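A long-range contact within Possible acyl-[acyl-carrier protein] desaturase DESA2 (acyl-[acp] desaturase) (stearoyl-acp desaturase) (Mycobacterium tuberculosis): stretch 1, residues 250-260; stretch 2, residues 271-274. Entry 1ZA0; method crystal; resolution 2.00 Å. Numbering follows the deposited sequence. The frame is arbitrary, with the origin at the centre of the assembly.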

ATOM      1  N   LEU A 250       4.827 -12.632  -0.087  1.00 38.81           N
ATOM      2  CA  LEU A 250       5.700 -11.792  -0.872  1.00 39.46           C
ATOM      3  C   LEU A 250       6.282 -12.569  -2.029  1.00 40.44           C
ATOM      4  O   LEU A 250       6.259 -12.112  -3.168  1.00 41.28           O
ATOM      5  CB  LEU A 250       6.798 -11.234   0.000  1.00 39.74           C
ATOM      6  CG  LEU A 250       7.803 -10.306  -0.663  1.00 39.89           C
ATOM      7  CD1 LEU A 250       7.127  -9.068  -1.311  1.00 40.86           C
ATOM      8  CD2 LEU A 250       8.870  -9.822   0.362  1.00 39.36           C
ATOM      9  N   ARG A 251       6.811 -13.745  -1.717  1.00 40.47           N
ATOM     10  CA  ARG A 251       7.326 -14.677  -2.709  1.00 42.09           C
ATOM     11  C   ARG A 251       6.253 -14.985  -3.779  1.00 39.98           C
ATOM     12  O   ARG A 251       6.464 -14.787  -4.951  1.00 39.86           O
ATOM     13  CB  ARG A 251       7.885 -15.949  -1.970  1.00 43.31           C
ATOM     14  CG  ARG A 251       8.729 -16.933  -2.835  1.00 49.47           C
ATOM     15  CD  ARG A 251       8.834 -18.418  -2.321  1.00 55.00           C
ATOM     16  NE  ARG A 251       7.580 -19.171  -2.558  1.00 60.87           N
ATOM     17  CZ  ARG A 251       7.476 -20.430  -3.001  1.00 64.72           C
ATOM     18  NH1 ARG A 251       8.549 -21.166  -3.321  1.00 66.87           N
ATOM     19  NH2 ARG A 251       6.264 -20.963  -3.144  1.00 66.25           N
ATOM     20  N   GLN A 252       5.073 -15.409  -3.397  1.00 37.98           N
ATOM     21  CA  GLN A 252       4.060 -15.634  -4.404  1.00 37.48           C
ATOM     22  C   GLN A 252       3.741 -14.374  -5.267  1.00 36.40           C
ATOM     23  O   GLN A 252       3.645 -14.499  -6.488  1.00 34.33           O
ATOM     24  CB  GLN A 252       2.746 -16.158  -3.812  1.00 38.05           C
ATOM     25  CG  GLN A 252       1.819 -16.865  -4.806  1.00 40.34           C
ATOM     26  CD  GLN A 252       2.575 -17.941  -5.629  1.00 44.60           C
ATOM     27  OE1 GLN A 252       3.072 -18.891  -5.044  1.00 43.68           O
ATOM     28  NE2 GLN A 252       2.694 -17.751  -6.969  1.00 44.37           N
ATOM     29  N   LEU A 253       3.536 -13.198  -4.664  1.00 35.58           N
ATOM     30  CA  LEU A 253       3.099 -12.028  -5.484  1.00 35.78           C
ATOM     31  C   LEU A 253       4.233 -11.618  -6.439  1.00 34.35           C
ATOM     32  O   LEU A 253       3.961 -11.147  -7.518  1.00 32.21           O
ATOM     33  CB  LEU A 253       2.613 -10.818  -4.666  1.00 36.49           C
ATOM     34  CG  LEU A 253       3.593 -10.018  -3.837  1.00 37.15           C
ATOM     35  CD1 LEU A 253       4.283  -8.930  -4.668  1.00 34.11           C
ATOM     36  CD2 LEU A 253       2.897  -9.392  -2.608  1.00 36.32           C
ATOM     37  N   ILE A 254       5.483 -11.791  -6.027  1.00 34.69           N
ATOM     38  CA  ILE A 254       6.590 -11.500  -6.904  1.00 35.24           C
ATOM     39  C   ILE A 254       6.554 -12.405  -8.168  1.00 35.64           C
ATOM     40  O   ILE A 254       6.745 -11.939  -9.263  1.00 35.60           O
ATOM     41  CB  ILE A 254       7.929 -11.660  -6.234  1.00 35.48           C
ATOM     42  CG1 ILE A 254       8.178 -10.568  -5.209  1.00 38.91           C
ATOM     43  CG2 ILE A 254       9.085 -11.557  -7.304  1.00 36.22           C
ATOM     44  CD1 ILE A 254       9.275 -10.971  -4.153  1.00 39.11           C
ATOM     45  N   SER A 255       6.384 -13.706  -7.969  1.00 36.43           N
ATOM     46  CA  SER A 255       6.137 -14.652  -9.060  1.00 36.19           C
ATOM     47  C   SER A 255       4.947 -14.274  -9.938  1.00 34.65           C
ATOM     48  O   SER A 255       5.065 -14.254 -11.143  1.00 35.11           O
ATOM     49  CB  SER A 255       5.903 -16.047  -8.474  1.00 36.95           C
ATOM     50  OG  SER A 255       5.735 -17.015  -9.481  1.00 37.66           O
ATOM     51  N   ASP A 256       3.810 -13.964  -9.343  1.00 33.96           N
ATOM     52  CA  ASP A 256       2.649 -13.522 -10.094  1.00 33.01           C
ATOM     53  C   ASP A 256       2.880 -12.231 -10.900  1.00 32.74           C
ATOM     54  O   ASP A 256       2.337 -12.091 -11.975  1.00 31.49           O
ATOM     55  CB  ASP A 256       1.433 -13.297  -9.204  1.00 33.79           C
ATOM     56  CG  ASP A 256       1.024 -14.519  -8.370  1.00 35.86           C
ATOM     57  OD1 ASP A 256       1.349 -15.677  -8.728  1.00 37.67           O
ATOM     58  OD2 ASP A 256       0.334 -14.353  -7.322  1.00 39.42           O
ATOM     59  N   ARG A 257       3.625 -11.285 -10.372  1.00 31.45           N
ATOM     60  CA  ARG A 257       3.819 -10.029 -11.059  1.00 31.04           C
ATOM     61  C   ARG A 257       4.725 -10.260 -12.289  1.00 30.58           C
ATOM     62  O   ARG A 257       4.487  -9.721 -13.362  1.00 32.26           O
ATOM     63  CB  ARG A 257       4.415  -9.015 -10.094  1.00 30.62           C
ATOM     64  CG  ARG A 257       4.699  -7.666 -10.646  1.00 30.74           C
ATOM     65  CD  ARG A 257       3.484  -6.978 -11.080  1.00 32.12           C
ATOM     66  NE  ARG A 257       3.252  -7.169 -12.507  1.00 32.24           N
ATOM     67  CZ  ARG A 257       2.163  -6.803 -13.111  1.00 32.63           C
ATOM     68  NH1 ARG A 257       1.172  -6.219 -12.424  1.00 33.40           N
ATOM     69  NH2 ARG A 257       2.059  -6.966 -14.420  1.00 32.76           N
ATOM     70  N   ILE A 258       5.742 -11.062 -12.117  1.00 32.95           N
ATOM     71  CA  ILE A 258       6.672 -11.396 -13.237  1.00 33.79           C
ATOM     72  C   ILE A 258       5.891 -12.097 -14.333  1.00 33.71           C
ATOM     73  O   ILE A 258       6.006 -11.740 -15.501  1.00 34.75           O
ATOM     74  CB  ILE A 258       7.812 -12.279 -12.693  1.00 33.61           C
ATOM     75  CG1 ILE A 258       8.749 -11.428 -11.870  1.00 33.59           C
ATOM     76  CG2 ILE A 258       8.595 -12.987 -13.856  1.00 34.13           C
ATOM     77  CD1 ILE A 258       9.685 -12.183 -11.019  1.00 34.70           C
ATOM     78  N   THR A 259       5.054 -13.048 -13.920  1.00 33.60           N
ATOM     79  CA  THR A 259       4.211 -13.829 -14.795  1.00 34.02           C
ATOM     80  C   THR A 259       3.244 -12.942 -15.562  1.00 34.14           C
ATOM     81  O   THR A 259       3.104 -13.092 -16.785  1.00 34.03           O
ATOM     82  CB  THR A 259       3.461 -14.950 -13.953  1.00 34.48           C
ATOM     83  OG1 THR A 259       4.427 -15.839 -13.343  1.00 32.52           O
ATOM     84  CG2 THR A 259       2.553 -15.841 -14.799  1.00 35.25           C
ATOM     85  N   ALA A 260       2.608 -11.993 -14.862  1.00 33.64           N
ATOM     86  CA  ALA A 260       1.640 -11.096 -15.450  1.00 33.10           C
ATOM     87  C   ALA A 260       2.282 -10.158 -16.503  1.00 33.03           C
ATOM     88  O   ALA A 260       1.573  -9.662 -17.359  1.00 31.60           O
ATOM     89  CB  ALA A 260       0.945 -10.281 -14.360  1.00 33.57           C
ATOM     90  N   GLN A 271      14.071 -18.094 -11.533  1.00 49.64           N
ATOM     91  CA  GLN A 271      14.390 -18.394 -10.130  1.00 50.58           C
ATOM     92  C   GLN A 271      13.485 -17.710  -9.098  1.00 50.55           C
ATOM     93  O   GLN A 271      13.485 -18.114  -7.923  1.00 51.09           O
ATOM     94  CB  GLN A 271      15.821 -17.977  -9.832  1.00 51.07           C
ATOM     95  CG  GLN A 271      16.053 -16.494  -9.955  1.00 54.06           C
ATOM     96  CD  GLN A 271      17.424 -16.067  -9.493  1.00 58.10           C
ATOM     97  OE1 GLN A 271      17.873 -16.485  -8.433  1.00 60.61           O
ATOM     98  NE2 GLN A 271      18.080 -15.216 -10.276  1.00 60.31           N
ATOM     99  N   PHE A 272      12.729 -16.688  -9.538  1.00 49.86           N
ATOM    100  CA  PHE A 272      11.711 -16.020  -8.708  1.00 49.08           C
ATOM    101  C   PHE A 272      10.309 -16.475  -9.011  1.00 49.48           C
ATOM    102  O   PHE A 272       9.384 -15.914  -8.445  1.00 50.23           O
ATOM    103  CB  PHE A 272      11.768 -14.526  -8.914  1.00 47.97           C
ATOM    104  CG  PHE A 272      13.129 -13.956  -8.750  1.00 47.90           C
ATOM    105  CD1 PHE A 272      13.715 -13.870  -7.478  1.00 49.76           C
ATOM    106  CD2 PHE A 272      13.853 -13.529  -9.854  1.00 47.83           C
ATOM    107  CE1 PHE A 272      15.007 -13.341  -7.320  1.00 49.28           C
ATOM    108  CE2 PHE A 272      15.126 -12.996  -9.722  1.00 46.65           C
ATOM    109  CZ  PHE A 272      15.710 -12.902  -8.433  1.00 49.69           C
ATOM    110  N   VAL A 273      10.137 -17.428  -9.938  1.00 48.93           N
ATOM    111  CA  VAL A 273       8.824 -17.900 -10.309  1.00 49.20           C
ATOM    112  C   VAL A 273       8.575 -19.244  -9.659  1.00 50.60           C
ATOM    113  O   VAL A 273       9.403 -20.132  -9.707  1.00 50.43           O
ATOM    114  CB  VAL A 273       8.659 -18.037 -11.832  1.00 48.68           C
ATOM    115  CG1 VAL A 273       7.329 -18.648 -12.209  1.00 48.29           C
ATOM    116  CG2 VAL A 273       8.831 -16.682 -12.516  1.00 49.50           C
ATOM    117  N   THR A 274       7.399 -19.390  -9.078  1.00 51.57           N
ATOM    118  CA  THR A 274       6.981 -20.649  -8.501  1.00 52.85           C
ATOM    119  C   THR A 274       6.431 -21.487  -9.651  1.00 53.45           C
ATOM    120  O   THR A 274       5.763 -22.468  -9.419  1.00 56.15           O
ATOM    121  CB  THR A 274       5.900 -20.393  -7.408  1.00 53.31           C
ATOM    122  OG1 THR A 274       4.667 -19.983  -8.023  1.00 50.03           O
ATOM    123  CG2 THR A 274       6.325 -19.222  -6.477  1.00 54.01           C
TER
HETATM  124  O   HOH W   1       9.290 -15.070  -5.888  1.00 40.46           O

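An irregular segment, residues 271-274, lies against one side of the helix 250-260; the nearest CA atoms across the contact are those of Ser255 and Val273, 4.4 Å apart. At this close approach the Ser255 side chain points toward the segment: its CB is 3.5 Å from Phe272 O and its OG 3.3 Å from Val273 CA. There OG also accepts a hydrogen bond from the backbone, Thr274 N to Ser255 OG, 2.9 Å. Phe272 CB faces the groove between Ile254 CG2 (4.3 Å) and Ile258 CD1 (3.8 Å). Ile258 CG2 meets Val273 CG2 at 3.9 Å, so this isoleucine touches two successive residues of the segment. The CB of Phe272 points toward the helix, but its ring leads away, leaving Ile258 CD1 oblique to it. On the earlier turn, Thr274 sits in the corner made by the ends of two longer side chains: Gln252 NE2 donates to Thr274 OG1 at 3.2 Å, while Thr274 CG2 lies over one face of the Arg251 guanidinium, 3.8 Å from Arg251 NH2. Gln252 NE2 also donates to Asp256 OD1 (3.0 Å), which helps hold the amide in place. Water 1 links the two backbones, donating to Arg251 O (3.0 Å) and Phe272 O (2.7 Å).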